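Local coordinates for aldehyde dehydrogenase family protein (Pseudomonas syringae pv. tomato, PDB 5IUV) that oxidises indole-3-acetaldehyde with NAD+, and so probably makes the auxin indole-3-acetic acid in this plant pathogen, at residues Val161-Pro166 / Val188-Ser193; Pro192-Pro197 / Pro221-Thr226. All blocks are in the same frame, centred on the assembly; numbering follows the deposited sequence.

Interaction 1 of 2, residues Val161-Pro166 / Val188-Ser193; sequences VAAIVP and VVLKPS. With NAD (nicotinamide-adenine-dinucleotide), chain C.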
ATOM      1  N   VAL A 161      22.829  12.639  -6.301  1.00  6.11           N
ATOM      2  CA  VAL A 161      22.553  12.892  -4.894  1.00  5.91           C
ATOM      3  C   VAL A 161      23.833  13.273  -4.157  1.00 10.76           C
ATOM      4  O   VAL A 161      24.840  12.572  -4.268  1.00  9.74           O
ATOM      5  CB  VAL A 161      21.923  11.646  -4.226  1.00  8.58           C
ATOM      6  CG1 VAL A 161      21.693  11.880  -2.735  1.00  8.51           C
ATOM      7  CG2 VAL A 161      20.626  11.261  -4.934  1.00  8.43           C
ATOM      8  N   ALA A 162      23.811  14.399  -3.436  1.00  7.89           N
ATOM      9  CA  ALA A 162      24.901  14.714  -2.516  1.00  7.87           C
ATOM     10  C   ALA A 162      24.510  14.268  -1.109  1.00  8.47           C
ATOM     11  O   ALA A 162      23.419  14.570  -0.637  1.00 10.20           O
ATOM     12  CB  ALA A 162      25.232  16.215  -2.543  1.00  8.80           C
ATOM     13  N   ALA A 163      25.383  13.507  -0.458  1.00  7.84           N
ATOM     14  CA  ALA A 163      25.132  13.070   0.910  1.00  6.07           C
ATOM     15  C   ALA A 163      26.207  13.616   1.838  1.00  7.66           C
ATOM     16  O   ALA A 163      27.383  13.283   1.706  1.00  7.83           O
ATOM     17  CB  ALA A 163      25.085  11.561   0.988  1.00  5.95           C
ATOM     18  N   ILE A 164      25.786  14.454   2.778  1.00  7.25           N
ATOM     19  CA  ILE A 164      26.687  15.072   3.737  1.00  8.61           C
ATOM     20  C   ILE A 164      26.380  14.491   5.117  1.00  8.95           C
ATOM     21  O   ILE A 164      25.256  14.620   5.615  1.00  8.35           O
ATOM     22  CB  ILE A 164      26.528  16.610   3.742  1.00  7.86           C
ATOM     23  CG1 ILE A 164      26.832  17.185   2.354  1.00  8.12           C
ATOM     24  CG2 ILE A 164      27.442  17.245   4.768  1.00  8.39           C
ATOM     25  CD1 ILE A 164      26.454  18.648   2.206  1.00  8.22           C
ATOM     26  N   VAL A 165      27.372  13.843   5.721  1.00  8.39           N
ATOM     27  CA  VAL A 165      27.154  13.065   6.940  1.00  9.44           C
ATOM     28  C   VAL A 165      28.102  13.487   8.075  1.00 11.31           C
ATOM     29  O   VAL A 165      29.136  14.109   7.822  1.00  9.02           O
ATOM     30  CB  VAL A 165      27.302  11.553   6.646  1.00 12.75           C
ATOM     31  CG1 VAL A 165      26.204  11.099   5.676  1.00 12.61           C
ATOM     32  CG2 VAL A 165      28.684  11.240   6.089  1.00 10.26           C
ATOM     33  N   PRO A 166      27.734  13.170   9.332  1.00 11.30           N
ATOM     34  CA  PRO A 166      28.507  13.616  10.491  1.00 10.74           C
ATOM     35  C   PRO A 166      29.503  12.577  10.987  1.00 11.26           C
ATOM     36  O   PRO A 166      29.697  11.539  10.350  1.00 11.24           O
ATOM     37  CB  PRO A 166      27.423  13.852  11.540  1.00 10.98           C
ATOM     38  CG  PRO A 166      26.465  12.727  11.269  1.00 10.43           C
ATOM     39  CD  PRO A 166      26.482  12.515   9.758  1.00 10.79           C
ATOM     40  N   VAL A 188      25.735   8.884  -6.307  1.00  9.81           N
ATOM     41  CA  VAL A 188      25.886   9.580  -5.038  1.00  9.27           C
ATOM     42  C   VAL A 188      27.288  10.158  -4.887  1.00 10.13           C
ATOM     43  O   VAL A 188      28.276   9.479  -5.160  1.00  8.32           O
ATOM     44  CB  VAL A 188      25.595   8.634  -3.845  1.00  7.32           C
ATOM     45  CG1 VAL A 188      25.810   9.350  -2.497  1.00  5.80           C
ATOM     46  CG2 VAL A 188      24.181   8.100  -3.945  1.00  5.67           C
ATOM     47  N   VAL A 189      27.358  11.423  -4.475  1.00  8.58           N
ATOM     48  CA  VAL A 189      28.607  12.022  -4.028  1.00  6.18           C
ATOM     49  C   VAL A 189      28.546  12.161  -2.511  1.00  7.80           C
ATOM     50  O   VAL A 189      27.777  12.966  -1.972  1.00  7.20           O
ATOM     51  CB  VAL A 189      28.873  13.393  -4.669  1.00 10.53           C
ATOM     52  CG1 VAL A 189      30.217  13.955  -4.184  1.00  7.63           C
ATOM     53  CG2 VAL A 189      28.840  13.283  -6.193  1.00 10.89           C
ATOM     54  N   LEU A 190      29.348  11.345  -1.839  1.00  8.90           N
ATOM     55  CA  LEU A 190      29.386  11.278  -0.385  1.00  8.60           C
ATOM     56  C   LEU A 190      30.464  12.200   0.173  1.00  8.70           C
ATOM     57  O   LEU A 190      31.618  12.150  -0.262  1.00  9.11           O
ATOM     58  CB  LEU A 190      29.636   9.834   0.054  1.00  8.84           C
ATOM     59  CG  LEU A 190      29.779   9.538   1.545  1.00  9.52           C
ATOM     60  CD1 LEU A 190      28.507   9.898   2.298  1.00  9.68           C
ATOM     61  CD2 LEU A 190      30.110   8.066   1.726  1.00 10.07           C
ATOM     62  N   LYS A 191      30.077  13.040   1.128  1.00  7.95           N
ATOM     63  CA  LYS A 191      30.993  13.980   1.775  1.00  8.33           C
ATOM     64  C   LYS A 191      31.010  13.685   3.266  1.00  7.84           C
ATOM     65  O   LYS A 191      30.174  14.188   4.014  1.00  7.34           O
ATOM     66  CB  LYS A 191      30.562  15.432   1.523  1.00 10.21           C
ATOM     67  CG  LYS A 191      31.702  16.450   1.431  1.00 10.42           C
ATOM     68  CD  LYS A 191      32.501  16.572   2.731  1.00 10.57           C
ATOM     69  CE  LYS A 191      31.699  17.194   3.865  1.00 10.66           C
ATOM     70  NZ  LYS A 191      32.507  17.317   5.117  1.00 10.86           N
ATOM     71  N   PRO A 192      31.968  12.861   3.706  1.00  8.31           N
ATOM     72  CA  PRO A 192      32.089  12.536   5.126  1.00  6.85           C
ATOM     73  C   PRO A 192      32.580  13.728   5.941  1.00  8.46           C
ATOM     74  O   PRO A 192      33.182  14.664   5.402  1.00  7.97           O
ATOM     75  CB  PRO A 192      33.127  11.403   5.139  1.00  9.05           C
ATOM     76  CG  PRO A 192      34.000  11.713   3.965  1.00  8.46           C
ATOM     77  CD  PRO A 192      33.052  12.259   2.908  1.00  8.10           C
ATOM     78  N   SER A 193      32.312  13.689   7.238  1.00  7.20           N
ATOM     79  CA  SER A 193      32.823  14.703   8.145  1.00 10.50           C
ATOM     80  C   SER A 193      34.347  14.765   8.102  1.00  9.96           C
ATOM     81  O   SER A 193      35.025  13.737   8.033  1.00  9.01           O
ATOM     82  CB  SER A 193      32.352  14.424   9.572  1.00 12.15           C
ATOM     83  OG  SER A 193      33.015  15.268  10.492  1.00 13.83           O
TER
HETATM   84  PA  NAD C 700      27.725  19.667  11.493  1.00 19.45           P
HETATM   85  O1A NAD C 700      26.420  20.327  11.257  1.00 13.32           O
HETATM   86  O2A NAD C 700      28.802  20.594  12.021  1.00 21.98           O
HETATM   87  O5B NAD C 700      28.236  18.979  10.168  1.00 15.41           O
HETATM   88  C5B NAD C 700      27.685  17.784   9.577  1.00 16.22           C
HETATM   89  C4B NAD C 700      28.313  17.633   8.214  1.00 15.78           C
HETATM   90  O4B NAD C 700      28.065  18.832   7.449  1.00 15.93           O
HETATM   91  C3B NAD C 700      29.826  17.400   8.153  1.00 31.86           C
HETATM   92  O3B NAD C 700      30.159  16.513   7.090  1.00 37.62           O
HETATM   93  C2B NAD C 700      30.376  18.802   7.884  1.00 27.63           C
HETATM   94  O2B NAD C 700      31.652  18.772   7.251  1.00 15.53           O
HETATM   95  C1B NAD C 700      29.285  19.363   6.975  1.00 17.08           C
HETATM   96  N9A NAD C 700      29.165  20.816   6.913  1.00 13.18           N
HETATM   97  C8A NAD C 700      29.548  21.733   7.857  1.00  9.88           C
HETATM   98  N7A NAD C 700      29.402  22.982   7.483  1.00 10.67           N
HETATM   99  C5A NAD C 700      28.858  22.880   6.206  1.00  9.73           C
HETATM  100  C6A NAD C 700      28.420  23.852   5.283  1.00  9.98           C
HETATM  101  N6A NAD C 700      28.529  25.170   5.478  1.00 11.79           N
HETATM  102  N1A NAD C 700      27.875  23.412   4.124  1.00 10.90           N
HETATM  103  C2A NAD C 700      27.801  22.095   3.904  1.00 10.88           C
HETATM  104  N3A NAD C 700      28.194  21.089   4.692  1.00  9.95           N
HETATM  105  C4A NAD C 700      28.709  21.552   5.845  1.00 11.33           C
HETATM  106  O3  NAD C 700      27.526  18.475  12.550  1.00 29.48           O
HETATM  107  PN  NAD C 700      28.524  17.440  13.261  1.00 38.13           P
HETATM  108  O1N NAD C 700      29.229  18.196  14.323  1.00 39.42           O
HETATM  109  O2N NAD C 700      29.321  16.747  12.222  1.00 34.22           O
HETATM  110  O5D NAD C 700      27.525  16.351  13.867  1.00 41.32           O
HETATM  111  C5D NAD C 700      26.832  16.550  15.118  1.00 37.67           C
HETATM  112  C4D NAD C 700      25.396  16.898  14.810  1.00 36.96           C
HETATM  113  O4D NAD C 700      24.793  15.820  14.056  1.00 44.24           O
HETATM  114  C3D NAD C 700      24.498  17.075  16.027  1.00 39.08           C
HETATM  115  O3D NAD C 700      23.705  18.249  15.878  1.00 37.72           O
HETATM  116  C2D NAD C 700      23.657  15.794  15.994  1.00 42.46           C
HETATM  117  O2D NAD C 700      22.359  15.878  16.577  1.00 44.84           O
HETATM  118  C1D NAD C 700      23.502  15.544  14.477  1.00 43.68           C
HETATM  119  N1N NAD C 700      23.163  14.083  14.206  1.00 42.41           N
HETATM  120  C2N NAD C 700      21.857  13.850  13.710  1.00 41.71           C
HETATM  121  C3N NAD C 700      21.471  12.561  13.374  1.00 40.59           C
HETATM  122  C7N NAD C 700      20.074  12.230  12.911  1.00 36.70           C
HETATM  123  O7N NAD C 700      19.172  13.090  12.999  1.00 38.19           O
HETATM  124  N7N NAD C 700      19.835  10.999  12.532  1.00 29.96           N
HETATM  125  C4N NAD C 700      22.382  11.519  13.556  1.00 41.24           C
HETATM  126  C5N NAD C 700      23.648  11.768  14.074  1.00 42.19           C
HETATM  127  C6N NAD C 700      24.023  13.064  14.390  1.00 42.32           C
HETATM  128  O   HOH W   1      31.506  11.178   8.330  1.00 10.54           O

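Interaction 2 of 2, residues Pro192-Pro197 / Pro221-Thr226; sequences PSEKSP and PGYGHT. With NAD (nicotinamide-adenine-dinucleotide), chain C.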
ATOM      1  N   PRO A 192      31.968  12.861   3.706  1.00  8.31           N
ATOM      2  CA  PRO A 192      32.089  12.536   5.126  1.00  6.85           C
ATOM      3  C   PRO A 192      32.580  13.728   5.941  1.00  8.46           C
ATOM      4  O   PRO A 192      33.182  14.664   5.402  1.00  7.97           O
ATOM      5  CB  PRO A 192      33.127  11.403   5.139  1.00  9.05           C
ATOM      6  CG  PRO A 192      34.000  11.713   3.965  1.00  8.46           C
ATOM      7  CD  PRO A 192      33.052  12.259   2.908  1.00  8.10           C
ATOM      8  N   SER A 193      32.312  13.689   7.238  1.00  7.20           N
ATOM      9  CA  SER A 193      32.823  14.703   8.145  1.00 10.50           C
ATOM     10  C   SER A 193      34.347  14.765   8.102  1.00  9.96           C
ATOM     11  O   SER A 193      35.025  13.737   8.033  1.00  9.01           O
ATOM     12  CB  SER A 193      32.352  14.424   9.572  1.00 12.15           C
ATOM     13  OG  SER A 193      33.015  15.268  10.492  1.00 13.83           O
ATOM     14  N   GLU A 194      34.888  15.974   8.157  1.00  7.76           N
ATOM     15  CA  GLU A 194      36.332  16.135   8.252  1.00 10.43           C
ATOM     16  C   GLU A 194      36.874  15.538   9.552  1.00 10.70           C
ATOM     17  O   GLU A 194      38.070  15.294   9.672  1.00  9.10           O
ATOM     18  CB  GLU A 194      36.720  17.613   8.145  1.00 12.53           C
ATOM     19  CG  GLU A 194      36.273  18.475   9.316  1.00 15.39           C
ATOM     20  CD  GLU A 194      34.878  19.071   9.152  1.00 23.47           C
ATOM     21  OE1 GLU A 194      34.097  18.610   8.289  1.00 21.78           O
ATOM     22  OE2 GLU A 194      34.562  20.016   9.905  1.00 28.41           O
ATOM     23  N   LYS A 195      35.996  15.291  10.522  1.00  8.19           N
ATOM     24  CA  LYS A 195      36.426  14.669  11.775  1.00 10.57           C
ATOM     25  C   LYS A 195      36.439  13.145  11.702  1.00 10.99           C
ATOM     26  O   LYS A 195      36.907  12.480  12.623  1.00 14.60           O
ATOM     27  CB  LYS A 195      35.524  15.112  12.930  1.00 13.42           C
ATOM     28  CG  LYS A 195      35.572  16.619  13.253  1.00 17.37           C
ATOM     29  CD  LYS A 195      34.348  17.005  14.085  1.00 23.00           C
ATOM     30  CE  LYS A 195      34.593  18.167  15.031  1.00 26.65           C
ATOM     31  NZ  LYS A 195      35.062  19.389  14.350  1.00 28.26           N
ATOM     32  N   SER A 196      35.912  12.587  10.619  1.00  9.19           N
ATOM     33  CA  SER A 196      35.844  11.133  10.488  1.00  9.76           C
ATOM     34  C   SER A 196      35.768  10.669   9.032  1.00  8.56           C
ATOM     35  O   SER A 196      34.783  10.050   8.629  1.00 13.24           O
ATOM     36  CB  SER A 196      34.636  10.598  11.259  1.00 10.35           C
ATOM     37  OG  SER A 196      33.432  11.114  10.717  1.00 12.21           O
ATOM     38  N   PRO A 197      36.810  10.960   8.236  1.00  8.10           N
ATOM     39  CA  PRO A 197      36.739  10.672   6.800  1.00  7.45           C
ATOM     40  C   PRO A 197      37.062   9.227   6.443  1.00  7.52           C
ATOM     41  O   PRO A 197      36.748   8.804   5.345  1.00  7.26           O
ATOM     42  CB  PRO A 197      37.810  11.596   6.210  1.00  7.54           C
ATOM     43  CG  PRO A 197      38.834  11.678   7.290  1.00 11.72           C
ATOM     44  CD  PRO A 197      38.073  11.632   8.598  1.00  8.98           C
ATOM     45  N   PRO A 221      36.399  13.705   0.746  1.00 11.20           N
ATOM     46  CA  PRO A 221      36.733  14.197   2.085  1.00  9.36           C
ATOM     47  C   PRO A 221      37.111  15.676   2.028  1.00 10.70           C
ATOM     48  O   PRO A 221      37.542  16.161   0.980  1.00 13.47           O
ATOM     49  CB  PRO A 221      37.919  13.323   2.503  1.00  9.94           C
ATOM     50  CG  PRO A 221      38.526  12.870   1.211  1.00  9.71           C
ATOM     51  CD  PRO A 221      37.396  12.748   0.233  1.00 10.46           C
ATOM     52  N   GLY A 222      36.917  16.390   3.127  1.00 11.49           N
ATOM     53  CA  GLY A 222      37.203  17.812   3.159  1.00 10.21           C
ATOM     54  C   GLY A 222      36.260  18.551   4.087  1.00 10.96           C
ATOM     55  O   GLY A 222      35.361  17.950   4.664  1.00 10.10           O
ATOM     56  N   TYR A 223      36.469  19.859   4.230  1.00 10.87           N
ATOM     57  CA  TYR A 223      35.705  20.655   5.181  1.00 12.13           C
ATOM     58  C   TYR A 223      34.301  20.960   4.688  1.00 12.64           C
ATOM     59  O   TYR A 223      34.048  20.998   3.485  1.00 11.69           O
ATOM     60  CB  TYR A 223      36.444  21.956   5.488  1.00 15.28           C
ATOM     61  CG  TYR A 223      37.797  21.720   6.108  1.00 20.07           C
ATOM     62  CD1 TYR A 223      37.907  21.238   7.404  1.00 23.29           C
ATOM     63  CD2 TYR A 223      38.964  21.956   5.392  1.00 24.57           C
ATOM     64  CE1 TYR A 223      39.147  21.007   7.980  1.00 26.86           C
ATOM     65  CE2 TYR A 223      40.212  21.728   5.963  1.00 26.76           C
ATOM     66  CZ  TYR A 223      40.292  21.252   7.253  1.00 27.82           C
ATOM     67  OH  TYR A 223      41.522  21.027   7.825  1.00 31.29           O
ATOM     68  N   GLY A 224      33.390  21.176   5.633  1.00 10.71           N
ATOM     69  CA  GLY A 224      32.026  21.540   5.296  1.00  8.24           C
ATOM     70  C   GLY A 224      31.947  22.852   4.542  1.00  8.83           C
ATOM     71  O   GLY A 224      31.216  22.971   3.556  1.00 10.11           O
ATOM     72  N   HIS A 225      32.714  23.841   4.990  1.00  9.97           N
ATOM     73  CA  HIS A 225      32.624  25.176   4.404  1.00 13.46           C
ATOM     74  C   HIS A 225      33.326  25.286   3.052  1.00 14.27           C
ATOM     75  O   HIS A 225      33.247  26.324   2.409  1.00 14.99           O
ATOM     76  CB  HIS A 225      33.196  26.219   5.355  1.00 13.22           C
ATOM     77  CG  HIS A 225      34.660  26.058   5.610  1.00 13.68           C
ATOM     78  ND1 HIS A 225      35.154  25.213   6.579  1.00 14.54           N
ATOM     79  CD2 HIS A 225      35.737  26.627   5.020  1.00 15.37           C
ATOM     80  CE1 HIS A 225      36.474  25.273   6.579  1.00 16.22           C
ATOM     81  NE2 HIS A 225      36.853  26.126   5.644  1.00 16.11           N
ATOM     82  N   THR A 226      34.007  24.226   2.621  1.00 13.72           N
ATOM     83  CA  THR A 226      34.578  24.209   1.273  1.00 13.16           C
ATOM     84  C   THR A 226      33.793  23.249   0.361  1.00 11.52           C
ATOM     85  O   THR A 226      32.913  23.681  -0.382  1.00 11.46           O
ATOM     86  CB  THR A 226      36.092  23.830   1.274  1.00 13.45           C
ATOM     87  OG1 THR A 226      36.316  22.657   2.060  1.00 15.81           O
ATOM     88  CG2 THR A 226      36.939  24.970   1.845  1.00 15.31           C
TER
HETATM   89  PA  NAD C 700      27.725  19.667  11.493  1.00 19.45           P
HETATM   90  O1A NAD C 700      26.420  20.327  11.257  1.00 13.32           O
HETATM   91  O2A NAD C 700      28.802  20.594  12.021  1.00 21.98           O
HETATM   92  O5B NAD C 700      28.236  18.979  10.168  1.00 15.41           O
HETATM   93  C5B NAD C 700      27.685  17.784   9.577  1.00 16.22           C
HETATM   94  C4B NAD C 700      28.313  17.633   8.214  1.00 15.78           C
HETATM   95  O4B NAD C 700      28.065  18.832   7.449  1.00 15.93           O
HETATM   96  C3B NAD C 700      29.826  17.400   8.153  1.00 31.86           C
HETATM   97  O3B NAD C 700      30.159  16.513   7.090  1.00 37.62           O
HETATM   98  C2B NAD C 700      30.376  18.802   7.884  1.00 27.63           C
HETATM   99  O2B NAD C 700      31.652  18.772   7.251  1.00 15.53           O
HETATM  100  C1B NAD C 700      29.285  19.363   6.975  1.00 17.08           C
HETATM  101  N9A NAD C 700      29.165  20.816   6.913  1.00 13.18           N
HETATM  102  C8A NAD C 700      29.548  21.733   7.857  1.00  9.88           C
HETATM  103  N7A NAD C 700      29.402  22.982   7.483  1.00 10.67           N
HETATM  104  C5A NAD C 700      28.858  22.880   6.206  1.00  9.73           C
HETATM  105  C6A NAD C 700      28.420  23.852   5.283  1.00  9.98           C
HETATM  106  N6A NAD C 700      28.529  25.170   5.478  1.00 11.79           N
HETATM  107  N1A NAD C 700      27.875  23.412   4.124  1.00 10.90           N
HETATM  108  C2A NAD C 700      27.801  22.095   3.904  1.00 10.88           C
HETATM  109  N3A NAD C 700      28.194  21.089   4.692  1.00  9.95           N
HETATM  110  C4A NAD C 700      28.709  21.552   5.845  1.00 11.33           C
HETATM  111  O3  NAD C 700      27.526  18.475  12.550  1.00 29.48           O
HETATM  112  PN  NAD C 700      28.524  17.440  13.261  1.00 38.13           P
HETATM  113  O1N NAD C 700      29.229  18.196  14.323  1.00 39.42           O
HETATM  114  O2N NAD C 700      29.321  16.747  12.222  1.00 34.22           O
HETATM  115  O5D NAD C 700      27.525  16.351  13.867  1.00 41.32           O
HETATM  116  C5D NAD C 700      26.832  16.550  15.118  1.00 37.67           C
HETATM  117  C4D NAD C 700      25.396  16.898  14.810  1.00 36.96           C
HETATM  118  O4D NAD C 700      24.793  15.820  14.056  1.00 44.24           O
HETATM  119  C3D NAD C 700      24.498  17.075  16.027  1.00 39.08           C
HETATM  120  O3D NAD C 700      23.705  18.249  15.878  1.00 37.72           O
HETATM  121  C2D NAD C 700      23.657  15.794  15.994  1.00 42.46           C
HETATM  122  O2D NAD C 700      22.359  15.878  16.577  1.00 44.84           O
HETATM  123  C1D NAD C 700      23.502  15.544  14.477  1.00 43.68           C
HETATM  124  N1N NAD C 700      23.163  14.083  14.206  1.00 42.41           N
HETATM  125  C2N NAD C 700      21.857  13.850  13.710  1.00 41.71           C
HETATM  126  C3N NAD C 700      21.471  12.561  13.374  1.00 40.59           C
HETATM  127  C7N NAD C 700      20.074  12.230  12.911  1.00 36.70           C
HETATM  128  O7N NAD C 700      19.172  13.090  12.999  1.00 38.19           O
HETATM  129  N7N NAD C 700      19.835  10.999  12.532  1.00 29.96           N
HETATM  130  C4N NAD C 700      22.382  11.519  13.556  1.00 41.24           C
HETATM  131  C5N NAD C 700      23.648  11.768  14.074  1.00 42.19           C
HETATM  132  C6N NAD C 700      24.023  13.064  14.390  1.00 42.32           C
HETATM  133  O   HOH W   2      35.913  14.596   5.260  1.00 11.54           O
HETATM  134  O   HOH W   3      33.229  22.000   8.613  1.00 24.21           O

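Interaction 1 of 2, residues Val161-Pro166 / Val188-Ser193
Val161 and Val188 start a parallel strand pair that runs to Ile164 and Lys191. The two strands lie 4.7 Å apart, with 17° between their directions. Four nearly straight backbone hydrogen bonds join them: Val189 N to Val161 O, Ala163 N to Val189 O, Lys191 N to Ala163 O, and a longer one from Val165 N to Lys191 O. Side chains alternate between the two faces of the sheet. On one face the CB of Ala163 touches both Leu190 CD1 (4.0 Å) and Val188 CG1 on the neighbouring strand. Helix 170-183 packs on this face against Val188. On the other face helix 224-232 packs on Ala162, Val189 and Lys191, while Ile164 meets NAD.

The Lys191 side chain leads from the end of its strand to the cofactor. Its CB rests 3.8 Å from Ala163 O, and Ile164 CG1 lies 4.2 Å from the same CB. Bends at chi2 (-63°) and chi3 (-68°) carry the end forward, past the end of the strand, to the ribose. CE approaches both hydroxyls of the adenosine ribose. NZ bonds to NAD O2B at 2.7 Å and, at greater length, to O3B. It also donates to Pro192 O, from above that carbonyl plane, and to Gly222 O. Four oxygens surround the ammonium, so its three protons must be shared among them. NAD O3B in turn donates to Val165 O at 2.7 Å. Ile164 CG2 comes within 3.2 Å of the ribose ring oxygen O4B. One water takes the N-H of Ser193 and donates to Pro166 O, bridging the two loops past the strand ends. Strand 149-164, helix 170-183 and strand 187-191 form a beta-alpha-beta unit, whose C-terminal strand ends hold NAD in the Rossmann-like coenzyme domain of aldehyde dehydrogenases.

Interaction 2 of 2, residues Pro192-Pro197 / Pro221-Thr226
Glu194 reaches across to Tyr223 and Gly224, where the loop after strand 187-191 meets the start of helix 224-232 in the Rossmann-like NAD domain. The first loop folds as a type I turn from Ser193 to Ser196. Ser193 OG accepts from Lys195 N, an ST turn. Tyr223 is the N-cap residue of the helix.

The close part is Glu194 on Gly222 and Tyr223. Its CB lies 3.8 Å from Gly222 O. Its CG stands between the backbone N and the carbonyl carbon (chi1 67°), and the chain bends at chi2. CG therefore passes 3.7 Å from Tyr223 CD1, an oblique contact with the ring. The carboxylate is turned 67° from the ring plane.

The prolines are buried but more widely spaced. Pro192 CG lies 4.1 Å from Pro221 CA, and Pro197 CB is equally far from Pro221 CB. Val51 of strand 47-52 touches both Pro197 and Pro221. Water 2 donates to Pro192 O and accepts from Gly222 N, so the two backbones meet through a water.

The solvent side holds the partly exposed Tyr223 and water 3, which donates to Glu194 OE2 and accepts from Gly224 N. Gly224 has no side chain, and its CA lies over the adenine face, 3.4 Å from NAD C4A. From the ribose, NAD O2B donates to Glu194 OE1 at 2.7 Å.

How the interactions relate
The two contacts follow each other along the chain. Interaction 1 ends on Pro192 and Ser193, and interaction 2 begins there. Their centres are 9 Å apart. Interaction 1 lies in the NAD-binding sheet, and interaction 2 at the strand ends beside it. In that sheet strand 187-191 lies between strands 149-164 and 217-219. Interaction 1 joins the first two of these strands. Interaction 2 joins the loop leaving strand 187-191 to the turn after strand 217-219. The contacts touch where the Lys191 side chain reaches this turn. Together the strand ends and the helix start line the adenosine end of NAD, and Pro166 extends the contact toward the nicotinamide half. Ser245 and Glu401 also bond to the cofactor.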